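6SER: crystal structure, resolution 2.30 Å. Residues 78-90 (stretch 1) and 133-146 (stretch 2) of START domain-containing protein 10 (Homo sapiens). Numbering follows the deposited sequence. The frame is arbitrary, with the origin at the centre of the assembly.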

# COMPACT_ATOMS: atom_id res chain seq x y z
N PRO A 78 9.35 15.91 -5.36
CA PRO A 78 8.38 16.53 -4.45
C PRO A 78 7.31 15.53 -4.01
O PRO A 78 7.08 14.50 -4.64
CB PRO A 78 7.77 17.66 -5.29
CG PRO A 78 7.96 17.22 -6.70
CD PRO A 78 9.22 16.39 -6.74
N ALA A 79 6.67 15.88 -2.89
CA ALA A 79 5.64 15.02 -2.31
C ALA A 79 4.51 14.74 -3.29
O ALA A 79 3.98 13.62 -3.34
CB ALA A 79 5.08 15.66 -1.04
N GLU A 80 4.11 15.74 -4.08
CA GLU A 80 3.00 15.56 -5.01
C GLU A 80 3.34 14.54 -6.09
O GLU A 80 2.45 13.80 -6.53
CB GLU A 80 2.60 16.89 -5.65
CG GLU A 80 3.76 17.82 -5.99
CD GLU A 80 4.06 18.81 -4.86
OE1 GLU A 80 3.39 19.86 -4.79
OE2 GLU A 80 4.97 18.53 -4.04
N THR A 81 4.60 14.47 -6.50
CA THR A 81 4.99 13.48 -7.50
C THR A 81 4.95 12.08 -6.92
O THR A 81 4.42 11.15 -7.54
CB THR A 81 6.37 13.80 -8.05
OG1 THR A 81 6.35 15.08 -8.70
CG2 THR A 81 6.80 12.74 -9.05
N LEU A 82 5.49 11.90 -5.72
CA LEU A 82 5.38 10.61 -5.05
C LEU A 82 3.91 10.23 -4.85
O LEU A 82 3.55 9.06 -4.98
CB LEU A 82 6.14 10.67 -3.74
CG LEU A 82 6.37 9.42 -2.89
CD1 LEU A 82 6.96 8.27 -3.70
CD2 LEU A 82 7.30 9.82 -1.81
N TYR A 83 3.05 11.22 -4.58
CA TYR A 83 1.63 10.96 -4.39
C TYR A 83 0.99 10.44 -5.68
O TYR A 83 0.25 9.45 -5.67
CB TYR A 83 0.94 12.23 -3.90
CG TYR A 83 -0.51 12.09 -3.46
CD1 TYR A 83 -0.87 11.21 -2.43
CD2 TYR A 83 -1.51 12.86 -4.04
CE1 TYR A 83 -2.20 11.10 -2.01
CE2 TYR A 83 -2.84 12.75 -3.62
CZ TYR A 83 -3.18 11.88 -2.61
OH TYR A 83 -4.49 11.76 -2.21
N ASP A 84 1.27 11.11 -6.81
CA ASP A 84 0.76 10.65 -8.10
C ASP A 84 1.17 9.22 -8.39
O ASP A 84 0.37 8.41 -8.89
CB ASP A 84 1.26 11.56 -9.24
CG ASP A 84 0.60 12.92 -9.23
OD1 ASP A 84 -0.45 13.10 -8.57
OD2 ASP A 84 1.14 13.82 -9.92
N VAL A 85 2.42 8.88 -8.08
CA VAL A 85 2.95 7.56 -8.42
C VAL A 85 2.26 6.48 -7.60
O VAL A 85 1.91 5.42 -8.12
CB VAL A 85 4.48 7.56 -8.22
CG1 VAL A 85 5.04 6.15 -8.36
CG2 VAL A 85 5.12 8.52 -9.20
N LEU A 86 2.05 6.74 -6.31
CA LEU A 86 1.31 5.79 -5.50
C LEU A 86 -0.12 5.62 -5.99
O LEU A 86 -0.68 4.52 -5.91
CB LEU A 86 1.33 6.22 -4.03
CG LEU A 86 2.69 6.08 -3.35
CD1 LEU A 86 2.65 6.52 -1.89
CD2 LEU A 86 3.18 4.66 -3.47
N HIS A 87 -0.73 6.69 -6.51
CA HIS A 87 -2.13 6.62 -6.93
C HIS A 87 -2.30 6.00 -8.32
O HIS A 87 -3.34 5.41 -8.59
CB HIS A 87 -2.75 8.02 -6.93
CG HIS A 87 -3.48 8.36 -5.66
ND1 HIS A 87 -4.63 7.71 -5.28
CD2 HIS A 87 -3.25 9.31 -4.72
CE1 HIS A 87 -5.07 8.23 -4.14
NE2 HIS A 87 -4.25 9.20 -3.78
N ASP A 88 -1.29 6.12 -9.19
CA ASP A 88 -1.46 5.84 -10.62
C ASP A 88 -1.44 4.34 -10.88
O ASP A 88 -0.39 3.75 -11.14
CB ASP A 88 -0.37 6.54 -11.43
CG ASP A 88 -0.70 6.62 -12.91
OD1 ASP A 88 -0.51 7.69 -13.51
OD2 ASP A 88 -1.15 5.59 -13.48
N ILE A 89 -2.62 3.72 -10.85
CA ILE A 89 -2.74 2.28 -11.10
C ILE A 89 -2.12 1.91 -12.44
O ILE A 89 -1.42 0.90 -12.56
CB ILE A 89 -4.21 1.83 -11.03
CG1 ILE A 89 -4.69 1.77 -9.58
CG2 ILE A 89 -4.38 0.45 -11.65
CD1 ILE A 89 -5.61 2.87 -9.22
N GLU A 90 -2.37 2.72 -13.47
CA GLU A 90 -1.88 2.40 -14.81
C GLU A 90 -0.35 2.34 -14.85
O GLU A 90 0.22 1.44 -15.46
CB GLU A 90 -2.39 3.44 -15.81
CG GLU A 90 -1.76 3.27 -17.17
CD GLU A 90 -2.18 4.34 -18.17
OE1 GLU A 90 -2.11 4.06 -19.38
OE2 GLU A 90 -2.56 5.46 -17.77
N LEU A 133 -9.70 -2.30 0.43
CA LEU A 133 -10.33 -1.00 0.52
C LEU A 133 -9.23 0.03 0.76
O LEU A 133 -8.48 -0.07 1.73
CB LEU A 133 -11.37 -0.96 1.64
CG LEU A 133 -12.27 0.27 1.78
CD1 LEU A 133 -13.44 -0.08 2.66
CD2 LEU A 133 -11.54 1.48 2.37
N ARG A 134 -9.12 1.00 -0.14
CA ARG A 134 -8.08 2.01 -0.11
C ARG A 134 -8.72 3.36 0.18
O ARG A 134 -9.80 3.66 -0.35
CB ARG A 134 -7.32 2.05 -1.46
CG ARG A 134 -6.10 2.95 -1.49
CD ARG A 134 -5.28 2.74 -2.76
NE ARG A 134 -5.86 3.40 -3.94
CZ ARG A 134 -6.64 2.81 -4.84
NH1 ARG A 134 -7.10 3.50 -5.89
NH2 ARG A 134 -6.97 1.53 -4.71
N SER A 135 -8.06 4.17 1.01
CA SER A 135 -8.53 5.54 1.23
C SER A 135 -7.35 6.48 1.40
O SER A 135 -6.30 6.10 1.92
CB SER A 135 -9.43 5.64 2.45
OG SER A 135 -10.10 6.89 2.45
N TRP A 136 -7.54 7.72 0.96
CA TRP A 136 -6.45 8.68 0.86
C TRP A 136 -6.88 10.04 1.40
O TRP A 136 -8.05 10.41 1.34
CB TRP A 136 -5.95 8.83 -0.58
CG TRP A 136 -7.03 9.04 -1.60
CD1 TRP A 136 -7.43 10.24 -2.13
CD2 TRP A 136 -7.83 8.03 -2.24
NE1 TRP A 136 -8.43 10.03 -3.06
CE2 TRP A 136 -8.70 8.69 -3.14
CE3 TRP A 136 -7.89 6.63 -2.15
CZ2 TRP A 136 -9.61 8.00 -3.95
CZ3 TRP A 136 -8.81 5.95 -2.93
CH2 TRP A 136 -9.66 6.63 -3.82
N LEU A 137 -5.90 10.78 1.93
CA LEU A 137 -6.17 12.07 2.56
C LEU A 137 -4.96 12.99 2.49
O LEU A 137 -3.95 12.73 3.16
CB LEU A 137 -6.59 11.88 4.02
CG LEU A 137 -7.12 13.11 4.76
CD1 LEU A 137 -8.36 13.65 4.06
CD2 LEU A 137 -7.42 12.78 6.21
N PRO A 138 -5.01 14.11 1.79
CA PRO A 138 -3.95 15.09 1.87
C PRO A 138 -4.11 15.81 3.21
O PRO A 138 -5.13 16.18 3.47
CB PRO A 138 -4.30 16.06 0.76
CG PRO A 138 -5.20 15.26 -0.09
CD PRO A 138 -6.00 14.40 0.83
N MET A 139 -3.09 15.89 4.03
CA MET A 139 -3.20 16.59 5.33
C MET A 139 -2.24 17.76 5.25
O MET A 139 -1.11 17.59 5.58
CB MET A 139 -2.83 15.77 6.56
CG MET A 139 -3.69 14.58 6.91
SD MET A 139 -5.46 14.90 7.27
CE MET A 139 -5.38 15.84 8.79
N GLY A 140 -2.71 18.89 4.75
CA GLY A 140 -1.86 20.08 4.65
C GLY A 140 -0.84 19.88 3.58
O GLY A 140 -1.20 19.82 2.45
N ALA A 141 0.39 19.76 3.99
CA ALA A 141 1.48 19.50 3.06
C ALA A 141 1.76 18.01 2.88
O ALA A 141 2.48 17.64 1.94
CB ALA A 141 2.75 20.21 3.52
N ASP A 142 1.19 17.16 3.73
CA ASP A 142 1.46 15.73 3.72
C ASP A 142 0.31 14.96 3.09
O ASP A 142 -0.79 15.49 2.88
CB ASP A 142 1.70 15.22 5.14
CG ASP A 142 2.77 16.01 5.85
OD1 ASP A 142 2.81 15.98 7.10
OD2 ASP A 142 3.56 16.68 5.15
N TYR A 143 0.57 13.69 2.79
CA TYR A 143 -0.42 12.79 2.23
C TYR A 143 -0.39 11.46 2.97
O TYR A 143 0.67 10.97 3.37
CB TYR A 143 -0.18 12.53 0.74
CG TYR A 143 -0.08 13.73 -0.17
CD1 TYR A 143 1.15 14.31 -0.46
CD2 TYR A 143 -1.21 14.25 -0.80
CE1 TYR A 143 1.26 15.40 -1.33
CE2 TYR A 143 -1.12 15.33 -1.67
CZ TYR A 143 0.11 15.91 -1.93
OH TYR A 143 0.18 16.98 -2.79
N ILE A 144 -1.57 10.87 3.13
CA ILE A 144 -1.69 9.50 3.62
C ILE A 144 -2.56 8.71 2.65
O ILE A 144 -3.62 9.18 2.23
CB ILE A 144 -2.30 9.44 5.03
CG1 ILE A 144 -1.38 10.11 6.04
CG2 ILE A 144 -2.57 8.00 5.42
CD1 ILE A 144 -1.91 10.06 7.45
N ILE A 145 -2.10 7.51 2.29
CA ILE A 145 -2.91 6.53 1.59
C ILE A 145 -2.81 5.24 2.38
O ILE A 145 -1.70 4.73 2.59
CB ILE A 145 -2.41 6.29 0.15
CG1 ILE A 145 -2.06 7.60 -0.53
CG2 ILE A 145 -3.48 5.58 -0.65
CD1 ILE A 145 -1.56 7.40 -1.94
N MET A 146 -3.96 4.70 2.81
CA MET A 146 -4.03 3.44 3.54
C MET A 146 -4.93 2.45 2.81
O MET A 146 -5.79 2.83 2.01
CB MET A 146 -4.60 3.60 4.95
CG MET A 146 -4.36 4.92 5.55
SD MET A 146 -5.02 4.97 7.20
CE MET A 146 -6.75 5.17 6.86
O HOH W 1 -5.42 5.38 -6.60

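Helix 79-87 packs on a β-hairpin of START domain-containing protein 10, nearly parallel to strand 142-146 (15° between axes, 9.1 Å at closest approach) and antiparallel to strand 133-139. The hairpin is closed by a type II' turn from Met139 to Asp142, in which Gly140 takes a positive phi of 72°. No direct hydrogen bond links the two stretches; aromatic and aliphatic side chains make the contact, with one water bridging at its far end.

Alternation along the strands sets which residues take part: Arg134, Trp136, Tyr143 and Ile145 point toward the helix, whereas Ser135, Leu137 and Ile144 point away. From the helix, Ala79, Tyr83 and Leu86 point toward the hairpin. Tyr83, in the t rotamer (chi1 -171°), lays its ring against that of Tyr143, an m rotamer with chi2 at 92°. The rings form an offset stack, with centroids 3.9 Å apart and planes at 18°; Tyr83 CD2 comes within 3.4 Å of Tyr143 CE2. The offset brings Tyr83 CB almost squarely over the Tyr143 ring, 4.0 Å from its centroid and 7° off the normal, a CH-pi contact. Tyr143 also reaches the first helical turn, where its CE1 lies 3.8 Å from Ala79 CB and its OH 3.7 Å from Glu80 CB.

The t rotamer also carries Tyr83 OH to Trp136, 3.3 Å from CD1. There it accepts a weak hydrogen bond from His87 NE2 (3.0 Å, N-H...O angle 145°), which ties together two side chains one helical turn apart. His87 CA-to-CB runs sideways, but chi1 of -95°, between wells, and chi2 of -66° bring the ring end nearer the hairpin. Its edge meets the face of the Trp136 five-membered ring, with planes at 86°, centroids 4.4 Å apart and His87 CE1 3.3 Å from Trp136 CG. Trp136, in the p rotamer (chi1 49°, chi2 98°), presents this face to His87.

Ile145, m at chi1 and t at chi2, extends CD1 toward Tyr83, Leu86 and His87. This methyl lies over the face of His87, 4.0 Å from the ring centroid, and 3.8 Å from both Tyr83 CE1 and Leu86 CB.

At the C-terminal end of the helix, water 1 donates to His87 O (2.9 Å), is hydrogen-bonded to His87 ND1 (2.8 Å) and accepts from Arg134 NH1 (2.6 Å). Arg134 is extended through chi1 and chi2, both t, then bends at chi3 (78°, p), placing NH1 at this water and 3.7 Å from Ile89 CD1.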